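Local structure of multifunctional non-homologous end joining DNA repair protein LigD (Mycobacterium tuberculosis, 2IRU) at residues Tyr22-Thr27 / Leu246-Pro252; Ala52-Pro58 / Gln108-Val113; Tyr35-Val39 / Tyr273-Leu277; Ile32-Tyr36 / Leu102-Ala106. The protein probably works with Ku to repair DNA double-strand breaks by non-homologous end joining, with this chain forming its polymerase domain. One frame throughout, in Å; residues are numbered along the deposited sequence.

Contact 1. Residues Tyr22-Thr27 / Leu246-Pro252; sequences YPATGT and LRGRTHP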
loop_
_atom_site.group_PDB
_atom_site.type_symbol
_atom_site.label_atom_id
_atom_site.label_comp_id
_atom_site.label_asym_id
_atom_site.label_seq_id
_atom_site.Cartn_x
_atom_site.Cartn_y
_atom_site.Cartn_z
ATOM N N TYR A 22 12.734 11.690 10.974
ATOM C CA TYR A 22 13.548 10.466 11.065
ATOM C C TYR A 22 14.929 10.806 11.685
ATOM O O TYR A 22 15.858 11.170 10.957
ATOM C CB TYR A 22 13.776 9.911 9.649
ATOM C CG TYR A 22 12.533 9.373 8.975
ATOM C CD1 TYR A 22 12.244 8.006 9.012
ATOM C CD2 TYR A 22 11.656 10.247 8.280
ATOM C CE1 TYR A 22 11.101 7.477 8.359
ATOM C CE2 TYR A 22 10.526 9.745 7.603
ATOM C CZ TYR A 22 10.246 8.372 7.682
ATOM O OH TYR A 22 9.135 7.906 7.026
ATOM N N PRO A 23 15.064 10.699 13.022
ATOM C CA PRO A 23 16.329 11.128 13.655
ATOM C C PRO A 23 17.574 10.398 13.128
ATOM O O PRO A 23 18.675 10.979 13.118
ATOM C CB PRO A 23 16.131 10.814 15.151
ATOM C CG PRO A 23 14.622 10.836 15.371
ATOM C CD PRO A 23 14.030 10.311 14.008
ATOM N N ALA A 24 17.416 9.146 12.688
ATOM C CA ALA A 24 18.588 8.346 12.240
ATOM C C ALA A 24 19.256 8.949 11.002
ATOM O O ALA A 24 20.474 8.789 10.787
ATOM C CB ALA A 24 18.169 6.934 11.939
ATOM N N THR A 25 18.428 9.621 10.187
ATOM C CA THR A 25 18.871 10.116 8.870
ATOM C C THR A 25 18.731 11.658 8.753
ATOM O O THR A 25 19.300 12.230 7.809
ATOM C CB THR A 25 18.047 9.437 7.747
ATOM O OG1 THR A 25 16.645 9.639 8.008
ATOM C CG2 THR A 25 18.375 7.938 7.629
ATOM N N GLY A 26 18.007 12.286 9.693
ATOM C CA GLY A 26 17.784 13.734 9.703
ATOM C C GLY A 26 16.727 14.185 8.695
ATOM O O GLY A 26 16.595 15.401 8.418
ATOM N N THR A 27 15.957 13.221 8.183
ATOM C CA THR A 27 14.901 13.483 7.197
ATOM C C THR A 27 13.813 14.366 7.809
ATOM O O THR A 27 13.307 14.061 8.871
ATOM C CB THR A 27 14.277 12.141 6.689
ATOM O OG1 THR A 27 15.340 11.269 6.245
ATOM C CG2 THR A 27 13.309 12.443 5.513
ATOM N N LEU A 246 5.725 6.314 2.142
ATOM C CA LEU A 246 6.844 6.186 3.081
ATOM C C LEU A 246 6.413 5.186 4.153
ATOM O O LEU A 246 5.193 4.917 4.327
ATOM C CB LEU A 246 7.130 7.545 3.761
ATOM C CG LEU A 246 7.804 8.596 2.882
ATOM C CD1 LEU A 246 7.740 9.968 3.510
ATOM C CD2 LEU A 246 9.263 8.249 2.676
ATOM N N ARG A 247 7.412 4.713 4.885
ATOM C CA ARG A 247 7.197 3.889 6.069
ATOM C C ARG A 247 7.708 4.616 7.298
ATOM O O ARG A 247 8.777 5.277 7.276
ATOM C CB ARG A 247 7.932 2.547 5.941
ATOM C CG ARG A 247 7.542 1.703 4.705
ATOM C CD ARG A 247 6.029 1.526 4.560
ATOM N NE ARG A 247 5.382 1.028 5.757
ATOM C CZ ARG A 247 5.070 -0.246 5.966
ATOM N NH1 ARG A 247 5.319 -1.168 5.035
ATOM N NH2 ARG A 247 4.445 -0.593 7.085
ATOM N N GLY A 248 6.985 4.441 8.399
ATOM C CA GLY A 248 7.392 5.052 9.680
ATOM C C GLY A 248 8.313 4.085 10.387
ATOM O O GLY A 248 7.905 3.316 11.274
ATOM N N ARG A 249 9.535 4.053 9.905
ATOM C CA ARG A 249 10.553 3.110 10.360
ATOM C C ARG A 249 11.795 3.932 10.609
ATOM O O ARG A 249 11.823 5.148 10.348
ATOM C CB ARG A 249 10.810 2.048 9.285
ATOM C CG ARG A 249 9.698 1.006 9.174
ATOM C CD ARG A 249 10.091 -0.156 8.309
ATOM N NE ARG A 249 11.175 -0.984 8.863
ATOM C CZ ARG A 249 11.019 -1.937 9.786
ATOM N NH1 ARG A 249 9.825 -2.195 10.313
ATOM N NH2 ARG A 249 12.072 -2.636 10.200
ATOM N N THR A 250 12.835 3.281 11.116
ATOM C CA THR A 250 14.074 4.015 11.414
ATOM C C THR A 250 14.614 4.818 10.228
ATOM O O THR A 250 15.149 5.933 10.430
ATOM C CB THR A 250 15.166 3.091 12.003
ATOM O OG1 THR A 250 15.551 2.095 11.041
ATOM C CG2 THR A 250 14.636 2.450 13.268
ATOM N N HIS A 251 14.534 4.231 9.019
ATOM C CA HIS A 251 14.887 4.953 7.803
ATOM C C HIS A 251 13.635 5.217 6.984
ATOM O O HIS A 251 12.708 4.422 7.017
ATOM C CB HIS A 251 15.842 4.135 6.918
ATOM C CG HIS A 251 17.221 4.028 7.489
ATOM N ND1 HIS A 251 18.298 3.585 6.753
ATOM C CD2 HIS A 251 17.703 4.332 8.711
ATOM C CE1 HIS A 251 19.384 3.604 7.509
ATOM N NE2 HIS A 251 19.047 4.060 8.702
ATOM N N PRO A 252 13.635 6.288 6.195
ATOM C CA PRO A 252 12.515 6.621 5.306
ATOM C C PRO A 252 12.452 5.731 4.073
ATOM O O PRO A 252 12.709 6.174 2.935
ATOM C CB PRO A 252 12.810 8.071 4.924
ATOM C CG PRO A 252 14.282 8.186 5.008
ATOM C CD PRO A 252 14.708 7.302 6.140
HETATM O O HOH W 1 14.980 7.559 12.496
#

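Contact 2. Residues Ala52-Pro58 / Gln108-Val113; sequences ATRKRWP and QAALEV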
loop_
_atom_site.group_PDB
_atom_site.type_symbol
_atom_site.label_atom_id
_atom_site.label_comp_id
_atom_site.label_asym_id
_atom_site.label_seq_id
_atom_site.Cartn_x
_atom_site.Cartn_y
_atom_site.Cartn_z
ATOM N N ALA A 52 -8.576 6.443 2.411
ATOM C CA ALA A 52 -7.166 6.532 2.847
ATOM C C ALA A 52 -7.068 6.501 4.369
ATOM O O ALA A 52 -7.491 7.471 5.040
ATOM C CB ALA A 52 -6.509 7.803 2.322
ATOM N N THR A 53 -6.522 5.399 4.886
ATOM C CA THR A 53 -6.106 5.326 6.313
ATOM C C THR A 53 -4.730 5.962 6.468
ATOM O O THR A 53 -3.842 5.654 5.691
ATOM C CB THR A 53 -6.122 3.862 6.805
ATOM O OG1 THR A 53 -7.476 3.415 6.838
ATOM C CG2 THR A 53 -5.530 3.730 8.213
ATOM N N ARG A 54 -4.575 6.853 7.450
ATOM C CA ARG A 54 -3.260 7.490 7.729
ATOM C C ARG A 54 -2.596 6.839 8.932
ATOM O O ARG A 54 -3.300 6.436 9.855
ATOM C CB ARG A 54 -3.433 9.008 8.036
ATOM C CG ARG A 54 -3.814 9.881 6.809
ATOM C CD ARG A 54 -5.273 9.752 6.430
ATOM N NE ARG A 54 -6.079 10.462 7.431
ATOM C CZ ARG A 54 -7.315 10.141 7.822
ATOM N NH1 ARG A 54 -7.983 9.112 7.275
ATOM N NH2 ARG A 54 -7.906 10.920 8.750
ATOM N N LYS A 55 -1.269 6.746 8.940
ATOM C CA LYS A 55 -0.596 6.543 10.209
ATOM C C LYS A 55 0.321 7.770 10.392
ATOM O O LYS A 55 1.132 8.094 9.499
ATOM C CB LYS A 55 0.124 5.202 10.311
ATOM C CG LYS A 55 0.503 4.937 11.803
ATOM C CD LYS A 55 0.955 3.498 12.076
ATOM C CE LYS A 55 1.384 3.392 13.550
ATOM N NZ LYS A 55 1.956 2.004 13.807
ATOM N N ARG A 56 0.144 8.456 11.535
ATOM C CA ARG A 56 0.809 9.710 11.785
ATOM C C ARG A 56 1.833 9.614 12.877
ATOM O O ARG A 56 1.581 8.986 13.913
ATOM C CB ARG A 56 -0.200 10.834 12.169
ATOM C CG ARG A 56 -1.156 11.136 11.018
ATOM C CD ARG A 56 -2.295 12.107 11.361
ATOM N NE ARG A 56 -1.780 13.423 11.764
ATOM C CZ ARG A 56 -2.522 14.352 12.372
ATOM N NH1 ARG A 56 -3.815 14.121 12.662
ATOM N NH2 ARG A 56 -1.969 15.527 12.675
ATOM N N TRP A 57 2.970 10.265 12.650
ATOM C CA TRP A 57 4.013 10.442 13.663
ATOM C C TRP A 57 4.276 11.964 13.877
ATOM O O TRP A 57 5.251 12.490 13.338
ATOM C CB TRP A 57 5.315 9.774 13.183
ATOM C CG TRP A 57 5.342 8.267 13.267
ATOM C CD1 TRP A 57 5.986 7.530 14.243
ATOM C CD2 TRP A 57 4.784 7.307 12.346
ATOM N NE1 TRP A 57 5.838 6.178 13.999
ATOM C CE2 TRP A 57 5.104 6.014 12.850
ATOM C CE3 TRP A 57 4.032 7.409 11.168
ATOM C CZ2 TRP A 57 4.720 4.836 12.199
ATOM C CZ3 TRP A 57 3.637 6.244 10.518
ATOM C CH2 TRP A 57 3.977 4.961 11.043
ATOM N N PRO A 58 3.426 12.676 14.668
ATOM C CA PRO A 58 3.517 14.154 14.811
ATOM C C PRO A 58 4.922 14.624 15.199
ATOM O O PRO A 58 5.331 15.692 14.758
ATOM C CB PRO A 58 2.531 14.495 15.960
ATOM C CG PRO A 58 1.506 13.389 15.899
ATOM C CD PRO A 58 2.308 12.121 15.464
ATOM N N GLN A 108 0.451 16.699 7.636
ATOM C CA GLN A 108 -0.149 15.936 8.747
ATOM C C GLN A 108 0.900 15.039 9.467
ATOM O O GLN A 108 0.582 14.422 10.515
ATOM C CB GLN A 108 -1.295 15.029 8.193
ATOM C CG GLN A 108 -2.610 15.767 7.851
ATOM C CD GLN A 108 -3.398 16.042 9.111
ATOM O OE1 GLN A 108 -3.393 17.186 9.645
ATOM N NE2 GLN A 108 -3.971 14.996 9.658
ATOM N N ALA A 109 2.110 14.923 8.905
ATOM C CA ALA A 109 3.092 13.899 9.365
ATOM C C ALA A 109 2.479 12.485 9.237
ATOM O O ALA A 109 2.812 11.549 9.987
ATOM C CB ALA A 109 3.573 14.183 10.812
ATOM N N ALA A 110 1.553 12.349 8.283
ATOM C CA ALA A 110 0.985 11.011 7.955
ATOM C C ALA A 110 2.025 10.332 7.048
ATOM O O ALA A 110 1.905 10.347 5.788
ATOM C CB ALA A 110 -0.397 11.130 7.270
ATOM N N LEU A 111 3.079 9.786 7.677
ATOM C CA LEU A 111 4.161 9.160 6.888
ATOM C C LEU A 111 3.583 8.055 6.041
ATOM O O LEU A 111 4.012 7.850 4.895
ATOM C CB LEU A 111 5.267 8.601 7.822
ATOM C CG LEU A 111 5.853 9.653 8.769
ATOM C CD1 LEU A 111 6.968 8.997 9.619
ATOM C CD2 LEU A 111 6.350 10.925 7.980
ATOM N N GLU A 112 2.608 7.346 6.601
ATOM C CA GLU A 112 2.002 6.182 5.912
ATOM C C GLU A 112 0.591 6.446 5.417
ATOM O O GLU A 112 -0.255 7.001 6.152
ATOM C CB GLU A 112 1.999 4.970 6.827
ATOM C CG GLU A 112 3.434 4.519 7.143
ATOM C CD GLU A 112 3.525 3.174 7.854
ATOM O OE1 GLU A 112 2.485 2.638 8.268
ATOM O OE2 GLU A 112 4.673 2.693 8.064
ATOM N N VAL A 113 0.369 6.064 4.164
ATOM C CA VAL A 113 -1.000 6.002 3.583
ATOM C C VAL A 113 -1.327 4.523 3.322
ATOM O O VAL A 113 -0.544 3.838 2.665
ATOM C CB VAL A 113 -1.074 6.815 2.275
ATOM C CG1 VAL A 113 -2.467 6.740 1.621
ATOM C CG2 VAL A 113 -0.650 8.253 2.567
HETATM O O HOH W 2 -5.115 12.492 9.186
HETATM O O HOH W 3 -3.667 17.891 12.556
#

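Contact 3. Residues Tyr35-Val39 / Tyr273-Leu277; sequences YYAGV and YDEVL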
loop_
_atom_site.group_PDB
_atom_site.type_symbol
_atom_site.label_atom_id
_atom_site.label_comp_id
_atom_site.label_asym_id
_atom_site.label_seq_id
_atom_site.Cartn_x
_atom_site.Cartn_y
_atom_site.Cartn_z
ATOM N N TYR A 35 8.986 14.984 -1.231
ATOM C CA TYR A 35 8.840 13.609 -1.711
ATOM C C TYR A 35 7.437 13.317 -2.221
ATOM O O TYR A 35 7.260 12.791 -3.343
ATOM C CB TYR A 35 9.234 12.606 -0.636
ATOM C CG TYR A 35 8.872 11.208 -1.062
ATOM C CD1 TYR A 35 9.680 10.485 -1.975
ATOM C CD2 TYR A 35 7.723 10.586 -0.553
ATOM C CE1 TYR A 35 9.332 9.148 -2.360
ATOM C CE2 TYR A 35 7.343 9.268 -0.951
ATOM C CZ TYR A 35 8.154 8.560 -1.849
ATOM O OH TYR A 35 7.812 7.293 -2.300
ATOM N N TYR A 36 6.433 13.667 -1.413
ATOM C CA TYR A 36 5.062 13.341 -1.811
ATOM C C TYR A 36 4.661 14.205 -3.057
ATOM O O TYR A 36 3.919 13.748 -3.945
ATOM C CB TYR A 36 4.119 13.496 -0.626
ATOM C CG TYR A 36 4.040 12.227 0.201
ATOM C CD1 TYR A 36 3.694 11.009 -0.421
ATOM C CD2 TYR A 36 4.276 12.229 1.569
ATOM C CE1 TYR A 36 3.595 9.820 0.300
ATOM C CE2 TYR A 36 4.176 11.032 2.322
ATOM C CZ TYR A 36 3.829 9.831 1.663
ATOM O OH TYR A 36 3.759 8.625 2.355
ATOM N N ALA A 37 5.189 15.422 -3.156
ATOM C CA ALA A 37 5.031 16.169 -4.415
ATOM C C ALA A 37 5.637 15.436 -5.596
ATOM O O ALA A 37 5.039 15.394 -6.684
ATOM C CB ALA A 37 5.646 17.551 -4.292
ATOM N N GLY A 38 6.830 14.887 -5.394
ATOM C CA GLY A 38 7.595 14.240 -6.485
ATOM C C GLY A 38 6.931 12.961 -6.962
ATOM O O GLY A 38 7.030 12.603 -8.146
ATOM N N VAL A 39 6.295 12.261 -6.020
ATOM C CA VAL A 39 5.637 10.974 -6.365
ATOM C C VAL A 39 4.153 11.105 -6.699
ATOM O O VAL A 39 3.540 10.108 -7.119
ATOM C CB VAL A 39 5.857 9.824 -5.306
ATOM C CG1 VAL A 39 7.360 9.538 -5.076
ATOM C CG2 VAL A 39 5.068 10.063 -4.006
ATOM N N TYR A 273 13.274 6.700 0.062
ATOM C CA TYR A 273 12.556 7.693 -0.705
ATOM C C TYR A 273 13.362 8.390 -1.805
ATOM O O TYR A 273 12.839 8.628 -2.910
ATOM C CB TYR A 273 11.888 8.722 0.213
ATOM C CG TYR A 273 12.824 9.782 0.746
ATOM C CD1 TYR A 273 12.862 11.056 0.153
ATOM C CD2 TYR A 273 13.657 9.541 1.834
ATOM C CE1 TYR A 273 13.703 12.045 0.589
ATOM C CE2 TYR A 273 14.534 10.544 2.285
ATOM C CZ TYR A 273 14.520 11.812 1.672
ATOM O OH TYR A 273 15.350 12.810 2.108
ATOM N N ASP A 274 14.618 8.720 -1.517
ATOM C CA ASP A 274 15.461 9.377 -2.521
ATOM C C ASP A 274 15.705 8.487 -3.746
ATOM O O ASP A 274 15.651 8.969 -4.884
ATOM C CB ASP A 274 16.753 9.887 -1.902
ATOM C CG ASP A 274 17.549 8.787 -1.233
ATOM O OD1 ASP A 274 17.091 8.240 -0.201
ATOM O OD2 ASP A 274 18.640 8.480 -1.737
ATOM N N GLU A 275 15.883 7.192 -3.506
ATOM C CA GLU A 275 16.075 6.236 -4.595
ATOM C C GLU A 275 14.809 6.095 -5.441
ATOM O O GLU A 275 14.868 5.984 -6.691
ATOM C CB GLU A 275 16.477 4.873 -4.018
ATOM C CG GLU A 275 17.763 4.861 -3.201
ATOM C CD GLU A 275 18.075 3.466 -2.707
ATOM O OE1 GLU A 275 17.447 3.031 -1.715
ATOM O OE2 GLU A 275 18.972 2.799 -3.316
ATOM N N VAL A 276 13.659 6.116 -4.768
ATOM C CA VAL A 276 12.365 5.985 -5.466
ATOM C C VAL A 276 12.186 7.151 -6.428
ATOM O O VAL A 276 11.740 6.974 -7.582
ATOM C CB VAL A 276 11.212 5.882 -4.450
ATOM C CG1 VAL A 276 9.840 6.023 -5.151
ATOM C CG2 VAL A 276 11.338 4.521 -3.686
ATOM N N LEU A 277 12.525 8.350 -5.970
ATOM C CA LEU A 277 12.436 9.537 -6.837
ATOM C C LEU A 277 13.304 9.394 -8.105
ATOM O O LEU A 277 12.867 9.704 -9.225
ATOM C CB LEU A 277 12.821 10.757 -6.020
ATOM C CG LEU A 277 11.737 11.207 -5.013
ATOM C CD1 LEU A 277 12.319 12.385 -4.165
ATOM C CD2 LEU A 277 10.387 11.662 -5.663
#

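Contact 4. Residues Ile32-Tyr36 / Leu102-Ala106; sequences IFDYY and LAWIA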
loop_
_atom_site.group_PDB
_atom_site.type_symbol
_atom_site.label_atom_id
_atom_site.label_comp_id
_atom_site.label_asym_id
_atom_site.label_seq_id
_atom_site.Cartn_x
_atom_site.Cartn_y
_atom_site.Cartn_z
ATOM N N ILE A 32 9.899 15.365 3.269
ATOM C CA ILE A 32 8.684 14.566 3.048
ATOM C C ILE A 32 7.677 15.276 2.124
ATOM O O ILE A 32 7.062 14.648 1.223
ATOM C CB ILE A 32 8.120 14.133 4.436
ATOM C CG1 ILE A 32 9.181 13.290 5.210
ATOM C CG2 ILE A 32 6.790 13.453 4.343
ATOM C CD1 ILE A 32 9.711 12.094 4.500
ATOM N N PHE A 33 7.531 16.585 2.339
ATOM C CA PHE A 33 6.674 17.435 1.499
ATOM C C PHE A 33 7.120 17.330 0.038
ATOM O O PHE A 33 6.320 17.104 -0.889
ATOM C CB PHE A 33 6.763 18.878 2.026
ATOM C CG PHE A 33 5.646 19.812 1.555
ATOM C CD1 PHE A 33 4.347 19.718 2.072
ATOM C CD2 PHE A 33 5.952 20.870 0.697
ATOM C CE1 PHE A 33 3.360 20.661 1.686
ATOM C CE2 PHE A 33 4.963 21.797 0.317
ATOM C CZ PHE A 33 3.680 21.675 0.822
ATOM N N ASP A 34 8.430 17.445 -0.177
ATOM C CA ASP A 34 8.942 17.397 -1.540
ATOM C C ASP A 34 8.799 15.978 -2.079
ATOM O O ASP A 34 8.524 15.791 -3.240
ATOM C CB ASP A 34 10.403 17.873 -1.584
ATOM C CG ASP A 34 10.524 19.417 -1.589
ATOM O OD1 ASP A 34 9.492 20.127 -1.721
ATOM O OD2 ASP A 34 11.669 19.916 -1.493
ATOM N N TYR A 35 8.986 14.984 -1.231
ATOM C CA TYR A 35 8.840 13.609 -1.711
ATOM C C TYR A 35 7.437 13.317 -2.221
ATOM O O TYR A 35 7.260 12.791 -3.343
ATOM C CB TYR A 35 9.234 12.606 -0.636
ATOM C CG TYR A 35 8.872 11.208 -1.062
ATOM C CD1 TYR A 35 9.680 10.485 -1.975
ATOM C CD2 TYR A 35 7.723 10.586 -0.553
ATOM C CE1 TYR A 35 9.332 9.148 -2.360
ATOM C CE2 TYR A 35 7.343 9.268 -0.951
ATOM C CZ TYR A 35 8.154 8.560 -1.849
ATOM O OH TYR A 35 7.812 7.293 -2.300
ATOM N N TYR A 36 6.433 13.667 -1.413
ATOM C CA TYR A 36 5.062 13.341 -1.811
ATOM C C TYR A 36 4.661 14.205 -3.057
ATOM O O TYR A 36 3.919 13.748 -3.945
ATOM C CB TYR A 36 4.119 13.496 -0.626
ATOM C CG TYR A 36 4.040 12.227 0.201
ATOM C CD1 TYR A 36 3.694 11.009 -0.421
ATOM C CD2 TYR A 36 4.276 12.229 1.569
ATOM C CE1 TYR A 36 3.595 9.820 0.300
ATOM C CE2 TYR A 36 4.176 11.032 2.322
ATOM C CZ TYR A 36 3.829 9.831 1.663
ATOM O OH TYR A 36 3.759 8.625 2.355
ATOM N N LEU A 102 -1.918 15.010 -1.238
ATOM C CA LEU A 102 -0.676 14.412 -0.726
ATOM C C LEU A 102 0.171 15.447 0.035
ATOM O O LEU A 102 0.868 15.087 0.979
ATOM C CB LEU A 102 0.128 13.769 -1.849
ATOM C CG LEU A 102 -0.449 12.445 -2.332
ATOM C CD1 LEU A 102 0.140 12.014 -3.653
ATOM C CD2 LEU A 102 -0.299 11.333 -1.287
ATOM N N ALA A 103 0.119 16.705 -0.393
ATOM C CA ALA A 103 0.724 17.782 0.417
ATOM C C ALA A 103 0.118 17.820 1.845
ATOM O O ALA A 103 0.832 18.028 2.841
ATOM C CB ALA A 103 0.612 19.111 -0.284
ATOM N N TRP A 104 -1.207 17.639 1.941
ATOM C CA TRP A 104 -1.898 17.567 3.252
ATOM C C TRP A 104 -1.398 16.336 4.031
ATOM O O TRP A 104 -1.064 16.426 5.211
ATOM C CB TRP A 104 -3.428 17.483 3.035
ATOM C CG TRP A 104 -4.172 17.305 4.300
ATOM C CD1 TRP A 104 -4.317 18.225 5.319
ATOM C CD2 TRP A 104 -4.780 16.094 4.759
ATOM N NE1 TRP A 104 -5.044 17.668 6.349
ATOM C CE2 TRP A 104 -5.351 16.368 6.027
ATOM C CE3 TRP A 104 -4.956 14.813 4.191
ATOM C CZ2 TRP A 104 -6.055 15.386 6.757
ATOM C CZ3 TRP A 104 -5.642 13.846 4.888
ATOM C CH2 TRP A 104 -6.211 14.138 6.167
ATOM N N ILE A 105 -1.266 15.195 3.356
ATOM C CA ILE A 105 -0.717 13.998 3.989
ATOM C C ILE A 105 0.675 14.320 4.615
ATOM O O ILE A 105 0.938 13.995 5.776
ATOM C CB ILE A 105 -0.618 12.885 2.955
ATOM C CG1 ILE A 105 -2.027 12.295 2.695
ATOM C CG2 ILE A 105 0.406 11.813 3.383
ATOM C CD1 ILE A 105 -2.642 11.574 3.902
ATOM N N ALA A 106 1.525 15.001 3.862
ATOM C CA ALA A 106 2.860 15.344 4.352
ATOM C C ALA A 106 2.780 16.319 5.516
ATOM O O ALA A 106 3.435 16.130 6.524
ATOM C CB ALA A 106 3.651 15.959 3.231
#

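Contact 1. Residues Tyr22-Thr27 / Leu246-Pro252
Tyr22 packs against Pro252 where two irregular loops meet. Residues 22-27 make the turn between strands 20-22 and 27-28. Residues 246-252 lie between strands 240-241 and 253-257. The phenol ring is the centre of the contact. Pro252 CB sits over one ring face, in a CH-pi contact 3.8 Å from the centroid of the Tyr22 ring and 11° off the normal. At the rim, Tyr22 CE1 lies 3.1 Å from Arg249 O. The ring is set in place with CG beside the backbone N (chi1 -68°). Its hydroxyl, Tyr22 OH, donates a 2.7 Å hydrogen bond to Arg247 O. It comes from above the carbonyl plane, 50° out of it, and not along a lone pair. Gly248 stands at the middle of an inverse gamma turn. A second aromatic contact lies nearer the surface. Thr25 CG2 rests over one face of His251, 4.0 Å from the ring centroid. Thr25 OG1 and Thr27 OG1 share a hydrogen bond of 2.7 Å, and both oxygens lie against the Pro252 ring. One water joins the loops, accepting from Ala24 N and donating to Thr250 O. Within the turn, Gly26 and Thr27 lie across from the single residue Tyr22, a G1 beta bulge. Arg247, inferred by similarity to bind the polymerase substrate, turns away to Ser175 O and Glu112. Helix 29-47 flanks the contact through Ile32, which touches Tyr22 and Leu246. Helix 273-283 meets Thr27 and Pro252 through Tyr273.

Contact 2. Residues Ala52-Pro58 / Gln108-Val113
Lys55 pairs with Glu112 across two antiparallel strands. Lys55 N donates to Glu112 O at 3.0 Å, and the return bond from Glu112 N to Lys55 O is weak. Leu111 and Glu112 lie across from the single residue Lys55, a classic beta bulge. Farther on, Trp57 N donates to Ala109 O. Arg56 is extended to CD and then bends at chi3 (61°), which brings NE within 2.9 Å of Gln108 O for a hydrogen bond. Gln108 folds back at chi2 (-79°). Its NE2 therefore lies over the guanidinium face of Arg56, 3.1 Å from CZ, with the planes 40° apart; both groups are donors there, and no hydrogen bond joins them. Arg56 NH1 has its salt bridge with Glu68, and water 3 bridges Arg56 NH2 and Gln108 OE1. Arg54 bends twice, lays CG on Ala110 CB, and gives NH1 to Ala52 O at 2.8 Å in the carbonyl plane. Its NH1 also bonds Lys69 O, and NH2 bonds Gln70 O. Beside Lys55, the Glu112 carboxylate meets the Trp57 rim, with CD 3.7 Å from CH2. Glu112 also bonds His114 and Arg247. This is consistent with a second-shell role, positioning two probable substrate-binding residues beside Lys55, a third.

Contact 3. Residues Tyr35-Val39 / Tyr273-Leu277
Tyr35 lies against the first turn of helix 273-283, and its side chain carries most of this helix-helix contact. The two helical segments run nearly parallel, 10.4 Å apart at their axes and inclined by 26°. Tyr35 CG is placed opposite the backbone N (chi1 171°), which sends the ring toward the partner helix. At the root, Tyr35 CB is 4.0 Å from Tyr273 CD1. Next, Tyr35 CG looks toward Tyr273 CB. Tyr35 CD1 is held more closely, 3.6 Å from Tyr273 CB and also in touch with Leu277 CG. On the far side of the ring, CD2 lies over a face of Tyr36 in the same helix. Tyr35 CE1 reaches Tyr273 O at 3.6 Å. At the tip, Tyr35 OH passes Val276 CG1 at 3.7 Å, and its hydrogen bond goes to Tyr244 O. Tyr273 CB makes a CH-pi contact over the Tyr35 face. The two rings form an offset edge-to-face pair with planes at 89°, the edge of Tyr273 toward the face of Tyr35. Leu277 CD2 extends the packing to Val39 CG1 and lies 3.9 Å from Gly38 CA, where no side chain intervenes. Strand 253-257 borders the seam: Val254 touches Tyr35, Tyr273 and Val276. Leu246, from the loop before that strand, packs on both tyrosines.

Contact 4. Residues Ile32-Tyr36 / Leu102-Ala106
Leu102 and Tyr36 begin the packing of helix 99-107 on helix 29-47. The two segments run antiparallel at 156°, with their axes 8.6 Å apart at closest approach. Leu102 CB faces Tyr36 CB. The Leu102 side chain crosses the tyrosine at about a right angle, with Leu102 CD2 4.1 Å from Tyr36 CD1. Leu102 also touches Ala40, Met43 and Leu44 farther along helix 29-47. Ala103 follows, and its CB is 3.7 Å from Phe33 CE1. Phe33 CG lies across from the backbone N (chi1 -163°), which carries the ring to Ala103. Ile105 comes next. Its CG2 sits over one face of Tyr36, 4.0 Å from CE2. The CG1 branch of Ile105 leads away toward Arg54 on strand 53-56. Ala106 ends the row. Its CB settles among three residues, 3.8 Å from Phe33 CA, 4.1 Å from Tyr36 CD2 and 4.2 Å from Ile32 CG2. The small alanines at 103 and 106 let the backbones come close, and the CA atoms of Phe33 and Ala106 are 5.2 Å apart. No hydrogen bond crosses between the segments, so apolar packing holds them together. The polar tip of Tyr36, its OH, is satisfied beyond the pair: it bonds to Leu111 O and Leu246 N, which ties the apolar seam to the loops near the substrate-binding region.

In the fold
From the N terminus, residues 22-27 come first, and contact 1 closes a long loop at residues 246-252. Helix 29-47 then supplies two contacts that share Tyr35 and Tyr36. Contact 4 closes a shorter loop at helix 99-107, and contact 3 reaches helix 273-283. Strand 53-56 follows and closes contact 2 at residues 108-113. Contacts 2 and 4 both lie within the span of contact 1, and contact 2 also lies within that of contact 3. Contact 2 crosses contact 4, and contact 1 crosses contact 3. Helix 29-47 is the common piece, joining the four-stranded antiparallel sheet to the C-terminal helix 273-283.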